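Local coordinates for protein PA1221 (Pseudomonas aeruginosa, PDB 4DG8) that binds adenosine monophosphate and combines an AMP-binding domain of the ANL clan with a phosphopantetheine attachment domain, at residues A[293-307]-A[319-333]. Residues are numbered along the deposited sequence; the frame is centred on the assembly and turned at random.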
loop_
_atom_site.group_PDB
_atom_site.type_symbol
_atom_site.label_atom_id
_atom_site.label_comp_id
_atom_site.label_asym_id
_atom_site.label_seq_id
_atom_site.Cartn_x
_atom_site.Cartn_y
_atom_site.Cartn_z
ATOM N N VAL A 293 7.494 19.382 -5.475
ATOM C CA VAL A 293 8.815 18.791 -5.256
ATOM C C VAL A 293 9.873 19.885 -5.259
ATOM O O VAL A 293 10.792 19.865 -4.436
ATOM C CB VAL A 293 9.168 17.705 -6.312
ATOM C CG1 VAL A 293 10.640 17.280 -6.192
ATOM C CG2 VAL A 293 8.248 16.508 -6.171
ATOM N N ARG A 294 9.732 20.836 -6.181
ATOM C CA ARG A 294 10.584 22.016 -6.262
ATOM C C ARG A 294 10.503 22.797 -4.951
ATOM O O ARG A 294 11.530 23.152 -4.361
ATOM C CB ARG A 294 10.157 22.939 -7.429
ATOM C CG ARG A 294 10.834 22.656 -8.782
ATOM C CD ARG A 294 10.363 23.628 -9.890
ATOM N NE ARG A 294 10.992 24.951 -9.798
ATOM C CZ ARG A 294 12.136 25.269 -10.402
ATOM N NH1 ARG A 294 12.760 24.357 -11.135
ATOM N NH2 ARG A 294 12.661 26.485 -10.276
ATOM N N ARG A 295 9.287 23.084 -4.490
ATOM C CA ARG A 295 9.175 23.874 -3.263
ATOM C C ARG A 295 9.859 23.154 -2.066
ATOM O O ARG A 295 10.613 23.765 -1.270
ATOM C CB ARG A 295 7.710 24.206 -2.973
ATOM C CG ARG A 295 7.546 25.278 -1.921
ATOM C CD ARG A 295 6.083 25.658 -1.657
ATOM N NE ARG A 295 6.033 26.645 -0.579
ATOM C CZ ARG A 295 4.983 26.847 0.202
ATOM N NH1 ARG A 295 3.869 26.159 0.008
ATOM N NH2 ARG A 295 5.041 27.747 1.169
ATOM N N ALA A 296 9.624 21.844 -1.976
ATOM C CA ALA A 296 10.220 21.047 -0.910
ATOM C C ALA A 296 11.751 21.057 -0.978
ATOM O O ALA A 296 12.413 21.434 -0.007
ATOM C CB ALA A 296 9.672 19.600 -0.896
ATOM N N LEU A 297 12.312 20.669 -2.122
ATOM C CA LEU A 297 13.766 20.523 -2.224
ATOM C C LEU A 297 14.519 21.847 -2.134
ATOM O O LEU A 297 15.635 21.905 -1.587
ATOM C CB LEU A 297 14.167 19.728 -3.467
ATOM C CG LEU A 297 13.730 18.267 -3.349
ATOM C CD1 LEU A 297 14.233 17.464 -4.531
ATOM C CD2 LEU A 297 14.226 17.676 -2.037
ATOM N N LEU A 298 13.906 22.910 -2.652
ATOM C CA LEU A 298 14.493 24.242 -2.527
ATOM C C LEU A 298 14.500 24.688 -1.069
ATOM O O LEU A 298 15.374 25.450 -0.668
ATOM C CB LEU A 298 13.771 25.264 -3.413
ATOM C CG LEU A 298 13.985 25.022 -4.914
ATOM C CD1 LEU A 298 13.150 25.965 -5.783
ATOM C CD2 LEU A 298 15.477 25.142 -5.252
ATOM N N ARG A 299 13.537 24.222 -0.271
ATOM C CA ARG A 299 13.597 24.506 1.175
ATOM C C ARG A 299 14.560 23.575 1.970
ATOM O O ARG A 299 15.169 23.985 2.956
ATOM C CB ARG A 299 12.185 24.481 1.776
ATOM C CG ARG A 299 12.086 24.989 3.197
ATOM C CD ARG A 299 12.579 26.428 3.313
ATOM N NE ARG A 299 12.611 26.860 4.707
ATOM C CZ ARG A 299 13.288 27.911 5.157
ATOM N NH1 ARG A 299 14.013 28.654 4.322
ATOM N NH2 ARG A 299 13.235 28.218 6.451
ATOM N N HIS A 300 14.675 22.320 1.542
ATOM C CA HIS A 300 15.493 21.311 2.227
ATOM C C HIS A 300 16.466 20.686 1.244
ATOM O O HIS A 300 16.215 19.597 0.736
ATOM C CB HIS A 300 14.601 20.193 2.801
ATOM C CG HIS A 300 13.477 20.699 3.654
ATOM N ND1 HIS A 300 13.613 20.936 5.005
ATOM C CD2 HIS A 300 12.202 21.032 3.342
ATOM C CE1 HIS A 300 12.473 21.390 5.490
ATOM N NE2 HIS A 300 11.599 21.457 4.502
ATOM N N PRO A 301 17.577 21.378 0.952
ATOM C CA PRO A 301 18.498 20.883 -0.088
ATOM C C PRO A 301 19.288 19.617 0.289
ATOM O O PRO A 301 19.794 18.939 -0.603
ATOM C CB PRO A 301 19.436 22.080 -0.330
ATOM C CG PRO A 301 19.391 22.857 0.942
ATOM C CD PRO A 301 17.997 22.678 1.502
ATOM N N ARG A 302 19.380 19.293 1.576
ATOM C CA ARG A 302 20.088 18.088 2.004
ATOM C C ARG A 302 19.140 16.886 2.136
ATOM O O ARG A 302 19.571 15.767 2.429
ATOM C CB ARG A 302 20.796 18.325 3.343
ATOM C CG ARG A 302 21.960 19.331 3.321
ATOM C CD ARG A 302 22.426 19.619 4.755
ATOM N NE ARG A 302 21.388 20.327 5.506
ATOM C CZ ARG A 302 21.168 21.638 5.400
ATOM N NH1 ARG A 302 21.918 22.373 4.583
ATOM N NH2 ARG A 302 20.202 22.219 6.108
ATOM N N LEU A 303 17.850 17.119 1.934
ATOM C CA LEU A 303 16.872 16.040 2.027
ATOM C C LEU A 303 17.038 15.073 0.850
ATOM O O LEU A 303 17.201 15.495 -0.291
ATOM C CB LEU A 303 15.443 16.606 2.084
ATOM C CG LEU A 303 14.325 15.571 1.988
ATOM C CD1 LEU A 303 14.402 14.576 3.154
ATOM C CD2 LEU A 303 12.953 16.250 1.932
ATOM N N HIS A 304 17.033 13.775 1.131
ATOM C CA HIS A 304 16.994 12.798 0.055
ATOM C C HIS A 304 15.535 12.420 -0.186
ATOM O O HIS A 304 14.883 11.812 0.664
ATOM C CB HIS A 304 17.876 11.580 0.375
ATOM C CG HIS A 304 19.346 11.871 0.291
ATOM N ND1 HIS A 304 20.086 12.304 1.373
ATOM C CD2 HIS A 304 20.208 11.813 -0.755
ATOM C CE1 HIS A 304 21.342 12.484 1.001
ATOM N NE2 HIS A 304 21.441 12.195 -0.285
ATOM N N LEU A 305 15.039 12.828 -1.346
ATOM C CA LEU A 305 13.685 12.561 -1.776
ATOM C C LEU A 305 13.661 11.461 -2.849
ATOM O O LEU A 305 14.429 11.494 -3.807
ATOM C CB LEU A 305 13.082 13.845 -2.323
ATOM C CG LEU A 305 11.586 13.833 -2.653
ATOM C CD1 LEU A 305 10.785 13.454 -1.448
ATOM C CD2 LEU A 305 11.171 15.218 -3.164
ATOM N N VAL A 306 12.776 10.484 -2.676
ATOM C CA VAL A 306 12.667 9.371 -3.616
ATOM C C VAL A 306 11.260 9.278 -4.216
ATOM O O VAL A 306 10.267 9.249 -3.478
ATOM C CB VAL A 306 12.975 8.048 -2.913
ATOM C CG1 VAL A 306 12.953 6.881 -3.908
ATOM C CG2 VAL A 306 14.315 8.145 -2.192
ATOM N N ASN A 307 11.176 9.197 -5.542
ATOM C CA ASN A 307 9.897 8.946 -6.190
ATOM C C ASN A 307 9.792 7.423 -6.307
ATOM O O ASN A 307 10.555 6.809 -7.039
ATOM C CB ASN A 307 9.865 9.607 -7.583
ATOM C CG ASN A 307 8.515 9.462 -8.293
ATOM O OD1 ASN A 307 7.548 8.948 -7.728
ATOM N ND2 ASN A 307 8.441 9.948 -9.545
ATOM N N CYS A 319 9.845 0.570 -9.456
ATOM C CA CYS A 319 10.964 1.478 -9.691
ATOM C C CYS A 319 11.039 2.578 -8.633
ATOM O O CYS A 319 10.017 3.018 -8.110
ATOM C CB CYS A 319 10.850 2.125 -11.070
ATOM S SG CYS A 319 10.709 0.966 -12.437
ATOM N N CYS A 320 12.255 3.018 -8.320
ATOM C CA CYS A 320 12.445 4.234 -7.538
ATOM C C CYS A 320 13.457 5.131 -8.207
ATOM O O CYS A 320 14.309 4.668 -8.974
ATOM C CB CYS A 320 12.917 3.935 -6.121
ATOM S SG CYS A 320 11.716 3.056 -5.147
ATOM N N HIS A 321 13.350 6.421 -7.909
ATOM C CA HIS A 321 14.283 7.413 -8.438
ATOM C C HIS A 321 14.669 8.404 -7.336
ATOM O O HIS A 321 13.810 9.029 -6.728
ATOM C CB HIS A 321 13.660 8.148 -9.634
ATOM C CG HIS A 321 14.532 9.219 -10.208
ATOM N ND1 HIS A 321 15.741 8.949 -10.814
ATOM C CD2 HIS A 321 14.373 10.565 -10.264
ATOM C CE1 HIS A 321 16.294 10.082 -11.207
ATOM N NE2 HIS A 321 15.483 11.076 -10.887
ATOM N N VAL A 322 15.961 8.539 -7.070
ATOM C CA VAL A 322 16.399 9.553 -6.130
ATOM C C VAL A 322 16.388 10.893 -6.866
ATOM O O VAL A 322 17.049 11.056 -7.890
ATOM C CB VAL A 322 17.788 9.228 -5.551
ATOM C CG1 VAL A 322 18.365 10.440 -4.843
ATOM C CG2 VAL A 322 17.697 8.033 -4.597
ATOM N N VAL A 323 15.600 11.837 -6.362
ATOM C CA VAL A 323 15.387 13.090 -7.072
ATOM C C VAL A 323 16.631 13.964 -7.097
ATOM O O VAL A 323 17.222 14.210 -6.051
ATOM C CB VAL A 323 14.217 13.896 -6.470
ATOM C CG1 VAL A 323 14.115 15.267 -7.178
ATOM C CG2 VAL A 323 12.925 13.115 -6.595
ATOM N N THR A 324 17.038 14.424 -8.281
ATOM C CA THR A 324 18.194 15.309 -8.361
ATOM C C THR A 324 17.850 16.767 -8.605
ATOM O O THR A 324 16.707 17.132 -8.900
ATOM C CB THR A 324 19.167 14.931 -9.506
ATOM O OG1 THR A 324 18.473 14.966 -10.768
ATOM C CG2 THR A 324 19.782 13.569 -9.270
ATOM N N ASP A 325 18.892 17.582 -8.549
ATOM C CA ASP A 325 18.795 18.999 -8.844
ATOM C C ASP A 325 18.248 19.246 -10.256
ATOM O O ASP A 325 17.364 20.076 -10.454
ATOM C CB ASP A 325 20.172 19.647 -8.696
ATOM C CG ASP A 325 20.125 21.129 -8.926
ATOM O OD1 ASP A 325 19.331 21.797 -8.227
ATOM O OD2 ASP A 325 20.849 21.618 -9.827
ATOM N N ASP A 326 18.778 18.520 -11.233
ATOM C CA ASP A 326 18.326 18.647 -12.612
ATOM C C ASP A 326 16.867 18.268 -12.803
ATOM O O ASP A 326 16.158 18.865 -13.624
ATOM C CB ASP A 326 19.173 17.762 -13.509
ATOM C CG ASP A 326 20.081 18.555 -14.383
ATOM O OD1 ASP A 326 20.320 19.732 -14.048
ATOM O OD2 ASP A 326 20.549 18.008 -15.401
ATOM N N ASP A 327 16.424 17.254 -12.065
ATOM C CA ASP A 327 15.047 16.775 -12.186
ATOM C C ASP A 327 14.042 17.891 -11.971
ATOM O O ASP A 327 12.931 17.829 -12.487
ATOM C CB ASP A 327 14.772 15.623 -11.213
ATOM C CG ASP A 327 15.601 14.394 -11.524
ATOM O OD1 ASP A 327 15.993 14.241 -12.713
ATOM O OD2 ASP A 327 15.857 13.592 -10.588
ATOM N N LEU A 328 14.438 18.908 -11.210
ATOM C CA LEU A 328 13.510 19.971 -10.841
ATOM C C LEU A 328 13.198 20.871 -12.025
ATOM O O LEU A 328 12.322 21.739 -11.946
ATOM C CB LEU A 328 14.068 20.798 -9.691
ATOM C CG LEU A 328 14.422 20.015 -8.432
ATOM C CD1 LEU A 328 15.016 20.967 -7.415
ATOM C CD2 LEU A 328 13.208 19.292 -7.865
ATOM N N GLU A 329 13.921 20.659 -13.121
ATOM C CA GLU A 329 13.696 21.419 -14.337
ATOM C C GLU A 329 12.800 20.691 -15.337
ATOM O O GLU A 329 12.528 21.224 -16.404
ATOM C CB GLU A 329 15.027 21.742 -15.016
ATOM C CG GLU A 329 15.982 22.521 -14.153
ATOM C CD GLU A 329 15.352 23.785 -13.603
ATOM O OE1 GLU A 329 14.761 24.559 -14.393
ATOM O OE2 GLU A 329 15.437 23.994 -12.377
ATOM N N GLU A 330 12.356 19.479 -15.007
ATOM C CA GLU A 330 11.597 18.685 -15.973
ATOM C C GLU A 330 10.089 18.826 -15.775
ATOM O O GLU A 330 9.641 19.359 -14.750
ATOM C CB GLU A 330 11.982 17.201 -15.836
ATOM C CG GLU A 330 13.489 16.918 -15.888
ATOM C CD GLU A 330 13.988 16.549 -17.281
ATOM O OE1 GLU A 330 13.176 16.547 -18.229
ATOM O OE2 GLU A 330 15.193 16.250 -17.428
ATOM N N ASP A 331 9.316 18.278 -16.719
ATOM C CA ASP A 331 7.852 18.349 -16.683
ATOM C C ASP A 331 7.320 17.291 -15.724
ATOM O O ASP A 331 6.181 17.361 -15.285
ATOM C CB ASP A 331 7.240 18.082 -18.069
ATOM C CG ASP A 331 7.261 19.298 -18.994
ATOM O OD1 ASP A 331 7.860 20.341 -18.656
ATOM O OD2 ASP A 331 6.674 19.184 -20.096
ATOM N N ASP A 332 8.146 16.290 -15.433
ATOM C CA ASP A 332 7.770 15.208 -14.525
ATOM C C ASP A 332 9.017 14.686 -13.833
ATOM O O ASP A 332 10.087 14.719 -14.417
ATOM C CB ASP A 332 7.136 14.051 -15.308
ATOM C CG ASP A 332 8.112 13.412 -16.305
ATOM O OD1 ASP A 332 8.337 14.012 -17.378
ATOM O OD2 ASP A 332 8.655 12.316 -16.021
ATOM N N ILE A 333 8.874 14.188 -12.606
ATOM C CA ILE A 333 9.981 13.522 -11.912
ATOM C C ILE A 333 10.072 12.085 -12.408
ATOM O O ILE A 333 9.076 11.359 -12.349
ATOM C CB ILE A 333 9.743 13.457 -10.390
ATOM C CG1 ILE A 333 9.446 14.851 -9.818
ATOM C CG2 ILE A 333 10.931 12.790 -9.683
ATOM C CD1 ILE A 333 10.558 15.869 -10.053
HETATM O O HOH W 1 15.237 26.599 -11.940
HETATM O O HOH W 2 17.135 13.740 -3.632
#
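Arg294, on helix 290-299, reaches along Leu328 to the end of the 3-10 turn 326-329. Its CG lies 3.8 Å from Leu328 CB, and CD passes the carbonyl oxygen of the same residue. A bend about CG-CD (chi3 78°) then brings the guanidinium edge onto two acceptors: NH1 donates to Leu328 O (2.8 Å), from above the carbonyl plane, and to Glu329 OE2 (3.0 Å) in a salt bridge. The guanidinium and carboxylate planes are turned 80° against each other, and a water bound to NH2 and OE2 closes the group. Beside Arg294, Val293 CG1 meets Leu328 CD2 at 3.7 Å, while Leu297 CD1 presses tightly on Val323 CG1. Within 319-333, Asp327 OD2 accepts from His321 NE2 (2.6 Å) and Thr324 N, which reach it from opposite faces of the carboxylate, tying the turn to the preceding strand. At the sheet, Asn307 and His321 form a hydrogen-bonded antiparallel pair, extended by Val323 N to Leu305 O (2.8 Å). Asn307 CB lies beside Ile333 CG2, and with CG anti to the backbone N (chi1 -176°) the amide reaches its partners: ND2 donates to Pro334 O and OD1 accepts from N6 of AMP. The hairpin 304-309/319-322 thus carries part of the adenine pocket of an ANL-type AMP-binding domain.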